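Local coordinates for switch-activating protein 1 (Schizosaccharomyces pombe, PDB 5JDK) that binds specific DNA sequences for mating-type switching and replication fork blockage in fission yeast, with its N-terminal DNA-binding domain present here, at residues Lys39-Val44 with Asn83-Ile88; Arg90-Arg95 with Leu115-Lys120. One frame throughout, in Å; residues are numbered along the deposited sequence.

Contact 1: Lys39-Val44 with Asn83-Ile88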
loop_
_atom_site.group_PDB
_atom_site.type_symbol
_atom_site.label_atom_id
_atom_site.label_comp_id
_atom_site.label_asym_id
_atom_site.label_seq_id
_atom_site.Cartn_x
_atom_site.Cartn_y
_atom_site.Cartn_z
ATOM N N LYS A 39 5.084 8.656 -0.646
ATOM C CA LYS A 39 4.265 9.220 -1.719
ATOM C C LYS A 39 3.382 8.156 -2.367
ATOM O O LYS A 39 2.187 8.394 -2.639
ATOM C CB LYS A 39 5.161 9.878 -2.761
ATOM C CG LYS A 39 5.839 11.146 -2.263
ATOM C CD LYS A 39 6.771 11.726 -3.313
ATOM C CE LYS A 39 7.371 13.043 -2.852
ATOM N NZ LYS A 39 8.357 13.575 -3.829
ATOM N N LEU A 40 3.956 6.979 -2.630
ATOM C CA LEU A 40 3.214 5.892 -3.251
ATOM C C LEU A 40 2.060 5.444 -2.365
ATOM O O LEU A 40 0.917 5.310 -2.834
ATOM C CB LEU A 40 4.161 4.737 -3.551
ATOM C CG LEU A 40 3.542 3.471 -4.134
ATOM C CD1 LEU A 40 2.803 3.759 -5.420
ATOM C CD2 LEU A 40 4.622 2.439 -4.372
ATOM N N MET A 41 2.334 5.191 -1.075
ATOM C CA MET A 41 1.271 4.715 -0.198
ATOM C C MET A 41 0.227 5.785 0.090
ATOM O O MET A 41 -0.942 5.450 0.292
ATOM C CB MET A 41 1.848 4.119 1.077
ATOM C CG MET A 41 2.613 2.842 0.846
ATOM S SD MET A 41 1.700 1.529 0.033
ATOM C CE MET A 41 0.467 1.167 1.278
ATOM N N ARG A 42 0.607 7.063 0.094
ATOM C CA ARG A 42 -0.398 8.114 0.171
ATOM C C ARG A 42 -1.381 7.995 -0.981
ATOM O O ARG A 42 -2.592 8.137 -0.789
ATOM C CB ARG A 42 0.254 9.496 0.138
ATOM C CG ARG A 42 0.929 9.918 1.435
ATOM C CD ARG A 42 1.620 11.254 1.262
ATOM N NE ARG A 42 2.346 11.664 2.450
ATOM C CZ ARG A 42 3.284 12.604 2.454
ATOM N NH1 ARG A 42 3.606 13.232 1.329
ATOM N NH2 ARG A 42 3.903 12.915 3.581
ATOM N N LEU A 43 -0.875 7.757 -2.197
ATOM C CA LEU A 43 -1.769 7.598 -3.347
ATOM C C LEU A 43 -2.632 6.351 -3.233
ATOM O O LEU A 43 -3.832 6.386 -3.527
ATOM C CB LEU A 43 -0.956 7.521 -4.631
ATOM C CG LEU A 43 -0.279 8.796 -5.094
ATOM C CD1 LEU A 43 0.629 8.478 -6.262
ATOM C CD2 LEU A 43 -1.310 9.842 -5.473
ATOM N N VAL A 44 -2.031 5.230 -2.843
ATOM C CA VAL A 44 -2.788 3.993 -2.674
ATOM C C VAL A 44 -3.945 4.209 -1.704
ATOM O O VAL A 44 -5.100 3.856 -1.981
ATOM C CB VAL A 44 -1.840 2.880 -2.197
ATOM C CG1 VAL A 44 -2.600 1.664 -1.724
ATOM C CG2 VAL A 44 -0.870 2.493 -3.312
ATOM N N ASN A 83 4.415 -4.801 -7.176
ATOM C CA ASN A 83 5.479 -5.447 -6.409
ATOM C C ASN A 83 6.074 -4.496 -5.378
ATOM O O ASN A 83 6.455 -4.927 -4.279
ATOM C CB ASN A 83 6.563 -5.976 -7.343
ATOM C CG ASN A 83 7.670 -6.680 -6.597
ATOM O OD1 ASN A 83 8.838 -6.299 -6.675
ATOM N ND2 ASN A 83 7.301 -7.701 -5.837
ATOM N N GLN A 84 6.193 -3.203 -5.712
ATOM C CA GLN A 84 6.663 -2.239 -4.715
ATOM C C GLN A 84 5.725 -2.196 -3.519
ATOM O O GLN A 84 6.169 -2.132 -2.365
ATOM C CB GLN A 84 6.748 -0.830 -5.306
ATOM C CG GLN A 84 7.657 -0.647 -6.495
ATOM C CD GLN A 84 9.117 -0.661 -6.130
ATOM O OE1 GLN A 84 9.502 -1.197 -5.095
ATOM N NE2 GLN A 84 9.950 -0.060 -6.979
ATOM N N ILE A 85 4.414 -2.211 -3.779
ATOM C CA ILE A 85 3.443 -2.177 -2.688
ATOM C C ILE A 85 3.488 -3.479 -1.887
ATOM O O ILE A 85 3.436 -3.471 -0.652
ATOM C CB ILE A 85 2.035 -1.868 -3.236
ATOM C CG1 ILE A 85 2.033 -0.512 -3.945
ATOM C CG2 ILE A 85 0.997 -1.890 -2.114
ATOM C CD1 ILE A 85 0.853 -0.303 -4.842
ATOM N N ILE A 86 3.583 -4.619 -2.579
ATOM C CA ILE A 86 3.729 -5.909 -1.905
ATOM C C ILE A 86 4.909 -5.881 -0.954
ATOM O O ILE A 86 4.816 -6.330 0.197
ATOM C CB ILE A 86 3.852 -7.047 -2.930
ATOM C CG1 ILE A 86 2.486 -7.269 -3.581
ATOM C CG2 ILE A 86 4.360 -8.331 -2.289
ATOM C CD1 ILE A 86 2.502 -8.201 -4.781
ATOM N N SER A 87 6.044 -5.370 -1.430
ATOM C CA SER A 87 7.238 -5.314 -0.597
ATOM C C SER A 87 7.063 -4.370 0.587
ATOM O O SER A 87 7.458 -4.704 1.712
ATOM C CB SER A 87 8.441 -4.900 -1.437
ATOM O OG SER A 87 9.602 -4.902 -0.630
ATOM N N ILE A 88 6.481 -3.189 0.360
ATOM C CA ILE A 88 6.207 -2.276 1.465
ATOM C C ILE A 88 5.372 -2.974 2.534
ATOM O O ILE A 88 5.623 -2.829 3.740
ATOM C CB ILE A 88 5.528 -0.997 0.932
ATOM C CG1 ILE A 88 6.540 -0.133 0.171
ATOM C CG2 ILE A 88 4.860 -0.199 2.061
ATOM C CD1 ILE A 88 5.916 0.917 -0.702
#
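Ile85 meets three side chains of 39-44, and three of its carbons, CG1, CG2 and CD1, each have a different mate. CD1 comes within 3.6 Å of Val44 CG2, the closest approach of the two segments, as the two side chains pass in opposing directions. CG1 lies 3.9 Å from Leu40 CD2, and CG2 is 4.1 Å from Met41 SD. Branching at CB lets it meet Met41 with CG2 while the CG1 arm serves Leu40 and Val44, which suits it to a central place. With CG anti to the backbone N (chi1 177°), Leu40 carries its branch point out from the helix and touches with CD2, which also rests 4.0 Å from Gln84 CB and near Ile88 CD1. Met41, unbranched and flexible, bends at chi2 and chi3. Its CG packs 4.0 Å from Ile88 CG2, with SD close to the same methyl. Gln84 gives only its aliphatic base to Leu40, while its amide leads away, NE2 hydrogen-bonding to His76. The two short helical segments run nearly perpendicular, at 99°, with axes 11.1 Å apart, a spacing that branched and long apolar residues can bridge. This lies in the core of an all-helical domain of the HTH clan. Helix 56-71 adds Ile63 against Leu40 and Tyr60 against Ile85, while helix 107-131 supplies Leu112 on Met41, Trp119 on Val44 and Cys116 on Ile88.

Contact 2: Arg90-Arg95 with Leu115-Lys120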
loop_
_atom_site.group_PDB
_atom_site.type_symbol
_atom_site.label_atom_id
_atom_site.label_comp_id
_atom_site.label_asym_id
_atom_site.label_seq_id
_atom_site.Cartn_x
_atom_site.Cartn_y
_atom_site.Cartn_z
ATOM N N ARG A 90 5.015 -6.249 3.087
ATOM C CA ARG A 90 5.762 -7.316 3.733
ATOM C C ARG A 90 6.699 -6.749 4.788
ATOM O O ARG A 90 6.778 -7.266 5.916
ATOM C CB ARG A 90 6.540 -8.112 2.692
ATOM C CG ARG A 90 7.243 -9.289 3.312
ATOM C CD ARG A 90 7.797 -10.227 2.274
ATOM N NE ARG A 90 8.579 -11.297 2.891
ATOM C CZ ARG A 90 8.079 -12.457 3.314
ATOM N NH1 ARG A 90 6.782 -12.708 3.207
ATOM N NH2 ARG A 90 8.882 -13.357 3.863
ATOM N N VAL A 91 7.397 -5.663 4.447
ATOM C CA VAL A 91 8.255 -5.005 5.422
ATOM C C VAL A 91 7.426 -4.481 6.582
ATOM O O VAL A 91 7.841 -4.578 7.740
ATOM C CB VAL A 91 9.099 -3.911 4.747
ATOM C CG1 VAL A 91 9.799 -3.049 5.788
ATOM C CG2 VAL A 91 10.106 -4.559 3.805
ATOM N N TYR A 92 6.227 -3.968 6.305
ATOM C CA TYR A 92 5.346 -3.523 7.377
ATOM C C TYR A 92 5.033 -4.655 8.349
ATOM O O TYR A 92 5.089 -4.472 9.572
ATOM C CB TYR A 92 4.068 -2.937 6.790
ATOM C CG TYR A 92 3.054 -2.528 7.844
ATOM C CD1 TYR A 92 1.774 -3.064 7.862
ATOM C CD2 TYR A 92 3.379 -1.591 8.808
ATOM C CE1 TYR A 92 0.843 -2.667 8.820
ATOM C CE2 TYR A 92 2.468 -1.202 9.778
ATOM C CZ TYR A 92 1.203 -1.742 9.773
ATOM O OH TYR A 92 0.275 -1.364 10.723
ATOM N N GLU A 93 4.693 -5.838 7.830
ATOM C CA GLU A 93 4.414 -6.954 8.729
ATOM C C GLU A 93 5.644 -7.327 9.546
ATOM O O GLU A 93 5.533 -7.694 10.722
ATOM C CB GLU A 93 3.854 -8.142 7.953
ATOM C CG GLU A 93 2.456 -7.889 7.377
ATOM C CD GLU A 93 1.373 -7.765 8.435
ATOM O OE1 GLU A 93 1.541 -8.329 9.538
ATOM O OE2 GLU A 93 0.344 -7.128 8.157
ATOM N N GLN A 94 6.827 -7.227 8.950
ATOM C CA GLN A 94 8.050 -7.468 9.715
ATOM C C GLN A 94 8.239 -6.419 10.809
ATOM O O GLN A 94 8.622 -6.749 11.947
ATOM C CB GLN A 94 9.239 -7.522 8.763
ATOM C CG GLN A 94 9.132 -8.739 7.848
ATOM C CD GLN A 94 10.142 -8.769 6.726
ATOM O OE1 GLN A 94 10.955 -7.855 6.568
ATOM N NE2 GLN A 94 10.092 -9.835 5.931
ATOM N N ARG A 95 7.967 -5.155 10.488
ATOM C CA ARG A 95 8.039 -4.103 11.490
ATOM C C ARG A 95 7.063 -4.367 12.624
ATOM O O ARG A 95 7.407 -4.198 13.796
ATOM C CB ARG A 95 7.787 -2.736 10.848
ATOM C CG ARG A 95 8.931 -2.300 9.941
ATOM C CD ARG A 95 8.650 -0.997 9.190
ATOM N NE ARG A 95 8.206 0.055 10.096
ATOM C CZ ARG A 95 8.995 0.681 10.957
ATOM N NH1 ARG A 95 10.303 0.442 10.989
ATOM N NH2 ARG A 95 8.468 1.561 11.790
ATOM N N LEU A 115 -0.163 4.523 7.000
ATOM C CA LEU A 115 -0.678 4.256 5.663
ATOM C C LEU A 115 -0.800 2.760 5.413
ATOM O O LEU A 115 -1.801 2.296 4.852
ATOM C CB LEU A 115 0.232 4.911 4.627
ATOM C CG LEU A 115 0.210 6.433 4.629
ATOM C CD1 LEU A 115 1.398 6.981 3.861
ATOM C CD2 LEU A 115 -1.086 6.953 4.022
ATOM N N CYS A 116 0.209 1.997 5.823
ATOM C CA CYS A 116 0.157 0.557 5.668
ATOM C C CYS A 116 -0.986 -0.053 6.475
ATOM O O CYS A 116 -1.671 -0.963 6.000
ATOM C CB CYS A 116 1.493 -0.056 6.072
ATOM S SG CYS A 116 2.848 0.334 4.943
ATOM N N ASP A 117 -1.205 0.416 7.701
ATOM C CA ASP A 117 -2.325 -0.083 8.492
ATOM C C ASP A 117 -3.644 0.148 7.762
ATOM O O ASP A 117 -4.512 -0.739 7.712
ATOM C CB ASP A 117 -2.337 0.634 9.843
ATOM C CG ASP A 117 -3.540 0.269 10.674
ATOM O OD1 ASP A 117 -3.591 -0.866 11.182
ATOM O OD2 ASP A 117 -4.450 1.113 10.801
ATOM N N GLU A 118 -3.807 1.336 7.173
ATOM C CA GLU A 118 -5.055 1.653 6.489
ATOM C C GLU A 118 -5.227 0.798 5.234
ATOM O O GLU A 118 -6.333 0.325 4.930
ATOM C CB GLU A 118 -5.081 3.150 6.184
ATOM C CG GLU A 118 -6.398 3.631 5.656
ATOM C CD GLU A 118 -6.575 5.139 5.668
ATOM O OE1 GLU A 118 -5.770 5.837 6.295
ATOM O OE2 GLU A 118 -7.548 5.601 5.051
ATOM N N TRP A 119 -4.141 0.561 4.502
ATOM C CA TRP A 119 -4.223 -0.288 3.317
ATOM C C TRP A 119 -4.498 -1.741 3.686
ATOM O O TRP A 119 -5.342 -2.402 3.056
ATOM C CB TRP A 119 -2.940 -0.163 2.494
ATOM C CG TRP A 119 -3.008 -0.877 1.183
ATOM C CD1 TRP A 119 -2.130 -1.798 0.704
ATOM C CD2 TRP A 119 -4.022 -0.724 0.168
ATOM N NE1 TRP A 119 -2.521 -2.221 -0.544
ATOM C CE2 TRP A 119 -3.680 -1.580 -0.890
ATOM C CE3 TRP A 119 -5.172 0.061 0.048
ATOM C CZ2 TRP A 119 -4.456 -1.688 -2.048
ATOM C CZ3 TRP A 119 -5.937 -0.046 -1.102
ATOM C CH2 TRP A 119 -5.570 -0.907 -2.135
ATOM N N LYS A 120 -3.815 -2.245 4.716
ATOM C CA LYS A 120 -4.087 -3.580 5.229
ATOM C C LYS A 120 -5.565 -3.746 5.564
ATOM O O LYS A 120 -6.176 -4.787 5.259
ATOM C CB LYS A 120 -3.212 -3.787 6.469
ATOM C CG LYS A 120 -3.472 -5.058 7.238
ATOM C CD LYS A 120 -2.440 -5.227 8.339
ATOM C CE LYS A 120 -2.731 -6.414 9.219
ATOM N NZ LYS A 120 -1.583 -6.721 10.118
HETATM O O HOH W 1 -1.748 -2.945 11.290
HETATM O O HOH W 2 -0.436 -9.012 11.407
#
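Tyr92 lays its ring against Cys116, whose CB sits over one face, 3.5 Å from the ring centroid and 15° off the normal, a CH-pi contact. SG makes a Cys sulfur-aromatic contact, oblique, 4.7 Å from the Tyr92 ring centroid; cysteine is small enough to let the ring come this close. CB of Tyr92 points toward 115-120, and CG, anti to the backbone N (chi1 176°), starts the ring off beside Cys116. The phenol oxygen lies beside the exposed Asp117: OH is 3.4 Å from Asp117 CB, and one water joins OH to Asp117 OD1. An alanine at Tyr92 would probably lose the CH-pi contact, open a gap over Cys116 CB and leave the water without its phenol partner. Helix 78-98 packs across helix 107-131 in the helical domain, the short segments meeting at 110° with axes 10.5 Å apart. Glu93 follows, its bend at chi2 bringing CD round to Lys120. Lys120, extended throughout, passes the Tyr92 ring edge with CD and gives NZ to the syn lone pair of Glu93 OE2 in a 2.8 Å salt bridge. OE1 reaches the ammonium through a second water. Farther along, Arg95 turns to Asp113 and Glu109, earlier on helix 107-131.

Contacts 1 and 2 follow one another along helix 78-98, which offers residues 83-88 to helix 34-46 and residues 90-95 to helix 107-131. Their centres are about 10 Å apart, and their side chains touch directly: Val44 CG1 lies 3.4 Å from Trp119 CD2, and Ile88 CG2 lies 3.6 Å from Cys116 SG. Cys116 thus bridges the two, with Ile88 and the Tyr92 ring both against it. Contact 1 is wholly apolar across its segments, whereas contact 2 runs from buried packing out to charges and waters. Glycerol, probably from the crystallisation liquor, is hydrogen-bonded to Trp119 NE1, and glycerol also lies about 4 Å from the Ile85 side chain.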